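Local coordinates for protein tRNA (guanine-N(1)-)-methyltransferase (Corynebacterium diphtheriae, PDB 7KFF) that probably transfers a methyl group from S-adenosylmethionine to N1 of guanosine 37 in tRNA, and is held here with the reaction product S-adenosyl-L-homocysteine, at residues Leu137-Thr142 and Ile162-Gly167. Sequence-based numbering, arbitrary orientation.
With SAH (S-adenosyl-L-homocysteine), chain C.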
# COMPACT_ATOMS: atom_id res chain seq x y z
N LEU A 137 -12.56 15.97 -4.63
CA LEU A 137 -11.87 14.83 -5.22
C LEU A 137 -12.43 13.55 -4.62
O LEU A 137 -12.51 13.43 -3.39
CB LEU A 137 -10.37 14.91 -4.92
CG LEU A 137 -9.49 13.79 -5.45
CD1 LEU A 137 -9.48 13.76 -6.97
CD2 LEU A 137 -8.07 13.93 -4.93
N LEU A 138 -12.81 12.60 -5.48
CA LEU A 138 -13.22 11.26 -5.08
C LEU A 138 -12.14 10.27 -5.49
O LEU A 138 -11.84 10.14 -6.69
CB LEU A 138 -14.55 10.88 -5.72
CG LEU A 138 -15.03 9.46 -5.46
CD1 LEU A 138 -15.32 9.26 -3.98
CD2 LEU A 138 -16.24 9.10 -6.29
N LEU A 139 -11.56 9.61 -4.50
CA LEU A 139 -10.59 8.55 -4.74
C LEU A 139 -11.26 7.19 -4.55
O LEU A 139 -11.91 6.95 -3.53
CB LEU A 139 -9.38 8.68 -3.82
CG LEU A 139 -8.58 9.95 -4.06
CD1 LEU A 139 -7.39 10.00 -3.14
CD2 LEU A 139 -8.13 10.11 -5.50
N VAL A 140 -11.11 6.33 -5.55
CA VAL A 140 -11.72 5.01 -5.57
C VAL A 140 -10.59 3.99 -5.67
O VAL A 140 -10.06 3.75 -6.76
CB VAL A 140 -12.70 4.85 -6.75
CG1 VAL A 140 -13.35 3.48 -6.67
CG2 VAL A 140 -13.74 5.98 -6.77
N PRO A 141 -10.18 3.39 -4.56
CA PRO A 141 -9.13 2.37 -4.63
C PRO A 141 -9.59 1.19 -5.47
O PRO A 141 -10.70 0.67 -5.31
CB PRO A 141 -8.90 2.00 -3.17
CG PRO A 141 -9.33 3.21 -2.40
CD PRO A 141 -10.50 3.77 -3.17
N THR A 142 -8.72 0.75 -6.37
CA THR A 142 -8.98 -0.44 -7.15
C THR A 142 -7.66 -0.90 -7.74
O THR A 142 -6.84 -0.06 -8.16
CB THR A 142 -9.98 -0.21 -8.28
OG1 THR A 142 -9.80 -1.25 -9.23
CG2 THR A 142 -9.81 1.11 -8.96
N ILE A 162 -11.16 15.49 0.25
CA ILE A 162 -11.00 14.20 -0.41
C ILE A 162 -12.01 13.23 0.19
O ILE A 162 -12.07 13.06 1.41
CB ILE A 162 -9.57 13.65 -0.31
CG1 ILE A 162 -8.54 14.67 -0.79
CG2 ILE A 162 -9.49 12.36 -1.13
CD1 ILE A 162 -7.09 14.20 -0.67
N VAL A 163 -12.79 12.60 -0.68
CA VAL A 163 -13.72 11.53 -0.32
C VAL A 163 -13.16 10.23 -0.87
O VAL A 163 -12.64 10.20 -1.99
CB VAL A 163 -15.13 11.84 -0.87
CG1 VAL A 163 -16.09 10.72 -0.53
CG2 VAL A 163 -15.63 13.18 -0.32
N PHE A 164 -13.25 9.18 -0.08
CA PHE A 164 -12.82 7.84 -0.46
C PHE A 164 -14.01 6.88 -0.48
O PHE A 164 -14.74 6.80 0.50
CB PHE A 164 -11.79 7.28 0.52
CG PHE A 164 -10.51 8.04 0.58
CD1 PHE A 164 -10.38 9.12 1.42
CD2 PHE A 164 -9.39 7.61 -0.12
CE1 PHE A 164 -9.17 9.78 1.55
CE2 PHE A 164 -8.18 8.27 -0.00
CZ PHE A 164 -8.07 9.36 0.84
N ALA A 165 -14.17 6.14 -1.58
CA ALA A 165 -15.19 5.11 -1.71
C ALA A 165 -14.50 3.75 -1.61
O ALA A 165 -13.79 3.36 -2.53
CB ALA A 165 -15.94 5.24 -3.04
N CYS A 166 -14.71 3.04 -0.50
CA CYS A 166 -14.00 1.79 -0.23
C CYS A 166 -14.75 0.58 -0.75
O CYS A 166 -15.83 0.25 -0.26
CB CYS A 166 -13.75 1.60 1.26
SG CYS A 166 -12.79 2.91 2.02
N GLY A 167 -14.14 -0.13 -1.71
CA GLY A 167 -14.74 -1.34 -2.21
C GLY A 167 -14.40 -2.57 -1.39
O GLY A 167 -13.40 -2.61 -0.67
N SAH C . -11.75 -9.08 -8.53
CA SAH C . -11.06 -7.84 -8.23
CB SAH C . -10.79 -7.84 -6.74
CG SAH C . -11.42 -6.70 -5.97
SD SAH C . -10.52 -6.69 -4.43
C SAH C . -9.74 -7.68 -8.96
O SAH C . -8.81 -8.47 -8.78
OXT SAH C . -9.56 -6.73 -9.72
C5' SAH C . -11.72 -5.79 -3.46
C4' SAH C . -11.40 -4.32 -3.27
O4' SAH C . -10.16 -4.15 -2.58
C3' SAH C . -11.27 -3.46 -4.54
O3' SAH C . -12.50 -3.16 -5.08
C2' SAH C . -10.50 -2.26 -3.99
O2' SAH C . -11.34 -1.40 -3.26
C1' SAH C . -9.56 -2.94 -3.01
N9 SAH C . -8.26 -3.28 -3.62
C8 SAH C . -7.76 -4.54 -3.89
N7 SAH C . -6.51 -4.43 -4.37
C5 SAH C . -6.20 -3.10 -4.42
C6 SAH C . -5.07 -2.41 -4.83
N6 SAH C . -3.96 -3.00 -5.32
N1 SAH C . -5.09 -1.03 -4.75
C2 SAH C . -6.19 -0.38 -4.25
N3 SAH C . -7.30 -1.05 -3.83
C4 SAH C . -7.29 -2.38 -3.93
O HOH W 1 -13.02 1.12 -4.00
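Leu-139 lies beside Phe-164 on one face of a parallel strand pair, both side chains pointing the same way. Its CB rests 3.9 Å from Phe-164 CD2, and CG, set anti to the carbonyl carbon (chi1 -64°), meets Ile-162 CG2. From there CD1 reaches a point 3.7 Å from Ile-162 CG2 and equally close to Phe-164 CE2, approaching the ring obliquely. Leucine suits this place because its length carries CD1 to where it packs against both neighbours. Helix 200-211 and strand 17-23 supply further contacts to Phe-164.

On the other face Leu-138 sends CD1 over the neighbouring strand, 3.8 Å from Val-163 CG1, and the same methyl lies more loosely against the small Ala-165 CB. Helix 79-90 packs on this side. Three parallel-strand hydrogen bonds, Val-163 N to Leu-137 O, Leu-139 N to Val-163 O and Ala-165 N to Leu-139 O, join the backbones, with N-H...O angles of 162° to 175°.

Beyond Leu-139 the strands part. Pro-141, with no N-H to give, sets CD 3.4 Å from Ala-165 O, and a water donates to Pro-141 O and Ala-165 O, joining the strand ends. Pro-141 O also accepts a 3.0 Å bond from SAH O2', and Pro-141 CB lies 3.5 Å from SAH N3, on the adenine. Gly-167, without a side chain, lets the ribose lie near its backbone. These adjacent central strands of the six-stranded parallel sheet thus end at the SAH site of a family whose SPOUT fold is knotted.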